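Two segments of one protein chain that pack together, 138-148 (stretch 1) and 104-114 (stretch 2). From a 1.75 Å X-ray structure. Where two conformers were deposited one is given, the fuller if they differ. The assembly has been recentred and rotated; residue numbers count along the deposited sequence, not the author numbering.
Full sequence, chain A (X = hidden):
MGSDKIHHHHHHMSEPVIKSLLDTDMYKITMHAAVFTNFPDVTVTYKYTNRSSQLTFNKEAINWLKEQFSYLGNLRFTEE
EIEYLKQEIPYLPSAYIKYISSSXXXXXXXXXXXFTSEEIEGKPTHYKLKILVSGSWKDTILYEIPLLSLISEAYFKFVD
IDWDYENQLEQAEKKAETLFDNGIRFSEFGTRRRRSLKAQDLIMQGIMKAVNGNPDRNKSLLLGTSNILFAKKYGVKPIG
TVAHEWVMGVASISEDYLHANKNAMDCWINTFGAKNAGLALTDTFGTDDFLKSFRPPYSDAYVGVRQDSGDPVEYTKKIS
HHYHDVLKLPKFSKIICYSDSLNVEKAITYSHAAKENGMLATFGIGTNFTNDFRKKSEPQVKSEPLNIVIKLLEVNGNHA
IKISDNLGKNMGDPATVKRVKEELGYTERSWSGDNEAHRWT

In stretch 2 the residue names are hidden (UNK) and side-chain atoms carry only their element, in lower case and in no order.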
# COMPACT_ATOMS: atom_id res chain seq x y z
N LYS A 138 -8.57 11.95 9.17
CA LYS A 138 -7.33 12.71 8.96
C LYS A 138 -6.26 12.50 10.05
O LYS A 138 -5.09 12.73 9.80
CB LYS A 138 -7.58 14.21 8.82
CG LYS A 138 -7.95 14.92 10.06
CD LYS A 138 -8.39 16.35 9.71
CE LYS A 138 -8.73 17.15 10.93
NZ LYS A 138 -9.96 16.71 11.63
N ASP A 139 -6.69 12.08 11.23
CA ASP A 139 -5.80 11.78 12.37
C ASP A 139 -5.30 10.35 12.37
O ASP A 139 -4.36 10.02 13.14
CB ASP A 139 -6.52 11.99 13.72
CG ASP A 139 -6.72 13.45 14.07
OD1 ASP A 139 -6.13 14.31 13.41
OD2 ASP A 139 -7.49 13.72 15.00
N THR A 140 -5.94 9.46 11.60
CA THR A 140 -5.66 8.03 11.68
C THR A 140 -5.03 7.40 10.43
O THR A 140 -4.34 6.33 10.51
CB THR A 140 -6.94 7.25 12.08
OG1 THR A 140 -7.94 7.46 11.12
CG2 THR A 140 -7.42 7.72 13.45
N ILE A 141 -5.30 8.03 9.29
CA ILE A 141 -4.87 7.49 7.98
C ILE A 141 -3.36 7.14 7.84
O ILE A 141 -3.01 6.18 7.15
CB ILE A 141 -5.38 8.43 6.86
CG1 ILE A 141 -5.19 7.78 5.49
CG2 ILE A 141 -4.69 9.80 6.93
CD1 ILE A 141 -6.35 7.79 4.71
N LEU A 142 -2.46 7.90 8.50
CA LEU A 142 -1.05 7.62 8.28
C LEU A 142 -0.56 6.39 9.03
O LEU A 142 0.53 5.90 8.75
CB LEU A 142 -0.21 8.85 8.67
CG LEU A 142 -0.43 10.10 7.81
CD1 LEU A 142 0.65 11.16 8.15
CD2 LEU A 142 -0.43 9.79 6.32
N TYR A 143 -1.27 5.91 10.05
CA TYR A 143 -0.67 4.82 10.90
C TYR A 143 -0.41 3.50 10.22
O TYR A 143 0.55 2.82 10.60
CB TYR A 143 -1.54 4.56 12.11
CG TYR A 143 -1.47 5.61 13.16
CD1 TYR A 143 -0.38 5.70 14.01
CD2 TYR A 143 -2.52 6.54 13.33
CE1 TYR A 143 -0.34 6.63 15.02
CE2 TYR A 143 -2.47 7.49 14.32
CZ TYR A 143 -1.38 7.54 15.16
OH TYR A 143 -1.32 8.48 16.16
N GLU A 144 -1.27 3.11 9.26
CA GLU A 144 -1.19 1.76 8.67
C GLU A 144 0.27 1.32 8.36
O GLU A 144 0.76 0.29 8.88
CB GLU A 144 -2.04 1.70 7.39
CG GLU A 144 -2.06 0.32 6.73
CD GLU A 144 -2.45 0.34 5.24
OE1 GLU A 144 -2.72 1.42 4.63
OE2 GLU A 144 -2.51 -0.77 4.68
N ILE A 145 0.98 2.08 7.55
CA ILE A 145 2.28 1.64 7.05
C ILE A 145 3.33 1.56 8.12
O ILE A 145 3.92 0.49 8.28
CB ILE A 145 2.78 2.54 5.91
CG1 ILE A 145 1.66 2.67 4.90
CG2 ILE A 145 4.07 2.01 5.25
CD1 ILE A 145 1.30 1.59 4.27
N PRO A 146 3.59 2.67 8.84
CA PRO A 146 4.62 2.56 9.89
C PRO A 146 4.29 1.50 10.93
O PRO A 146 5.18 0.83 11.42
CB PRO A 146 4.72 3.98 10.47
CG PRO A 146 3.47 4.69 9.99
CD PRO A 146 3.04 4.04 8.73
N LEU A 147 3.02 1.33 11.30
CA LEU A 147 2.72 0.28 12.29
C LEU A 147 3.07 -1.10 11.75
O LEU A 147 3.67 -1.91 12.45
CB LEU A 147 1.25 0.33 12.70
CG LEU A 147 0.86 1.53 13.52
CD1 LEU A 147 -0.58 1.39 13.98
CD2 LEU A 147 1.77 1.79 14.72
N LEU A 148 2.62 -1.42 10.53
CA LEU A 148 3.00 -2.69 9.89
C LEU A 148 4.50 -2.88 9.79
O LEU A 148 5.00 -3.97 10.14
CB LEU A 148 2.35 -2.81 8.54
CG LEU A 148 0.84 -3.03 8.56
CD1 LEU A 148 0.32 -2.88 7.11
CD2 LEU A 148 0.50 -4.38 9.20
N UNK A 104 0.96 22.98 14.76
CA UNK A 104 -0.11 22.23 15.40
C UNK A 104 -0.16 20.76 14.97
O UNK A 104 -0.65 19.90 15.73
n UNK A 104 -2.02 25.21 14.97
c UNK A 104 -1.49 22.87 15.18
o UNK A 104 -1.27 24.48 16.96
c UNK A 104 -1.59 24.26 15.78
N UNK A 105 0.34 20.45 13.76
CA UNK A 105 0.31 19.10 13.26
C UNK A 105 1.19 18.07 14.03
O UNK A 105 2.41 18.27 14.24
c UNK A 105 1.38 15.42 10.85
c UNK A 105 0.46 17.64 11.27
c UNK A 105 0.10 14.97 10.57
o UNK A 105 -0.11 13.66 10.21
c UNK A 105 -0.82 17.12 11.01
c UNK A 105 0.62 19.05 11.75
c UNK A 105 -1.00 15.80 10.66
c UNK A 105 1.55 16.77 11.22
N UNK A 106 0.59 16.95 14.41
CA UNK A 106 1.32 15.80 14.89
C UNK A 106 0.39 14.61 14.98
O UNK A 106 -0.83 14.76 14.97
c UNK A 106 0.47 18.07 19.16
n UNK A 106 0.16 19.29 18.33
c UNK A 106 1.90 16.07 16.28
c UNK A 106 1.46 17.04 18.56
c UNK A 106 0.86 16.34 17.33
N UNK A 107 1.00 13.44 15.10
CA UNK A 107 0.25 12.23 15.43
C UNK A 107 0.06 12.18 16.94
O UNK A 107 0.92 12.68 17.71
c UNK A 107 -0.18 10.77 12.72
c UNK A 107 1.03 10.99 14.92
c UNK A 107 1.22 10.86 13.41
c UNK A 107 2.09 9.64 13.15
N UNK A 108 -1.04 11.54 17.37
CA UNK A 108 -1.34 11.38 18.79
C UNK A 108 -1.55 9.92 19.08
O UNK A 108 -2.69 9.48 19.25
c UNK A 108 -2.51 13.65 18.87
c UNK A 108 -2.65 15.45 17.60
n UNK A 108 -2.81 14.14 17.61
c UNK A 108 -2.59 12.19 19.21
c UNK A 108 -2.17 14.72 19.61
n UNK A 108 -2.24 15.83 18.80
N UNK A 109 -0.46 9.11 19.09
CA UNK A 109 -0.65 7.67 19.26
C UNK A 109 -1.34 7.28 20.56
O UNK A 109 -2.05 6.25 20.61
c UNK A 109 0.80 7.12 19.18
c UNK A 109 0.95 9.46 18.95
c UNK A 109 1.68 8.24 19.40
N UNK A 110 -1.13 8.07 21.62
CA UNK A 110 -1.71 7.78 22.92
C UNK A 110 -3.26 7.82 22.91
O UNK A 110 -3.89 7.11 23.68
o UNK A 110 -1.57 12.24 22.75
c UNK A 110 -1.64 10.19 23.94
c UNK A 110 -1.10 11.08 22.81
o UNK A 110 -0.21 10.65 22.01
c UNK A 110 -1.12 8.73 23.97
N UNK A 111 -3.83 8.62 22.03
CA UNK A 111 -5.28 8.74 21.84
C UNK A 111 -5.79 7.85 20.74
O UNK A 111 -6.86 7.29 20.87
c UNK A 111 -5.63 10.19 21.48
c UNK A 111 -5.38 11.23 22.59
o UNK A 111 -5.90 13.53 23.08
c UNK A 111 -5.76 12.68 22.17
o UNK A 111 -5.92 12.95 20.95
N UNK A 112 -5.01 7.68 19.67
CA UNK A 112 -5.47 6.94 18.49
C UNK A 112 -5.23 5.42 18.52
O UNK A 112 -6.03 4.68 17.96
n UNK A 112 -5.32 10.65 17.05
c UNK A 112 -5.71 8.34 16.38
o UNK A 112 -7.23 9.63 17.68
c UNK A 112 -4.82 7.47 17.22
c UNK A 112 -6.15 9.60 17.10
N UNK A 113 -4.11 4.98 19.10
CA UNK A 113 -3.77 3.54 19.11
C UNK A 113 -4.21 2.90 20.40
O UNK A 113 -3.87 3.39 21.50
c UNK A 113 -1.96 1.82 18.89
c UNK A 113 -1.74 3.99 17.69
c UNK A 113 -2.25 3.28 18.93
c UNK A 113 -0.20 3.87 17.51
N UNK A 114 -4.98 1.83 20.27
CA UNK A 114 -5.28 0.97 21.38
C UNK A 114 -4.55 -0.33 21.11
O UNK A 114 -4.94 -1.06 20.26
o UNK A 114 -7.06 -0.31 22.43
c UNK A 114 -6.78 0.67 21.43
O HOH W 1 -2.59 12.66 10.87
O HOH W 2 -2.93 13.55 13.62
O HOH W 3 -3.13 10.58 15.76

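Position 104 has two side-chain carbons, the second carrying one oxygen and one nitrogen. It lies out of reach of stretch 1. The amide carbon is bonded directly to CB, so Asn-104.

Position 105 has one carbon followed by a six-carbon ring bearing an oxygen. The oxygen borne by the ring comes 3.3 Å from Leu-142 CD1. The residue is Tyr-105. Its OH also binds water 1 at 2.8 Å, and that water donates to Lys-138 O at 2.7 Å.

Position 106 has four carbons in a row ending in nitrogen, out of reach of stretch 1. It is Lys-106. Its NZ donates to Asn-104 O at 2.8 Å. Its backbone O accepts from water 2 at 2.8 Å, and the same water donates to Asp-139 OD1 at 3.3 Å.

Position 107 has four carbons, forked at the second, with no polar atom. Its CB lies 3.7 Å from Tyr-143 OH. The fork beyond CB identifies Leu-107. Its CD2 is 4.5 Å from Leu-142 CB and 4.3 Å from Asp-139 O.

Position 108 has one carbon, then a five-membered ring of three carbons and two nitrogens. The side chain stays 5.0 Å or more from stretch 1, but the backbone C is 3.3 Å from Tyr-143 OH. The ring is an imidazole, so His-108. It holds the N-cap position, and its O accepts from the backbone N of 111 at 3.1 Å and of 112 at 3.0 Å.

Position 109 has three carbons closing a ring onto the backbone N. This is Pro-109. Its N is 3.1 Å from Tyr-143 OH but has no hydrogen to share. Its CB packs 4.3 Å from Tyr-143 CE1.

Position 110 has three carbons, the third carrying two oxygens. It is exposed and makes no contact with stretch 1. It is Glu-110.

Position 111 has the same composition, again without contact. It is Glu-111.

Position 112 has three carbons, the third carrying one oxygen and one nitrogen, and its CA-to-CB bond points toward stretch 1. Its second carbon is 3.4 Å from Thr-140 CG2, and its CB is 3.7 Å from Tyr-143 CE2. A terminal amide on this longer chain gives Gln-112.

Position 113 has four carbons, forked at the first, with one arm two carbons long. The end of that arm lies 3.7 Å from Tyr-143 CE1 and 4.0 Å from Leu-147 CD2. It is Ile-113. Its CG1 lies over one face of the Tyr-143 ring.

Position 114 has one carbon and one oxygen, out of reach. It is Ser-114.

The contact centres on Tyr-143, which has the largest covered area. Its ring packs among Leu-107, Pro-109, Gln-112 and Ile-113. No direct hydrogen bond across the stretches is clear; waters bridge them. Water 3 accepts from His-108 N at 2.8 Å, donates to Asp-139 O at 2.9 Å and bonds Tyr-143 OH at 2.8 Å. It thus ties the hydroxyl to both backbones.

Stretch 2 104-114: NYKLHPEEQIS
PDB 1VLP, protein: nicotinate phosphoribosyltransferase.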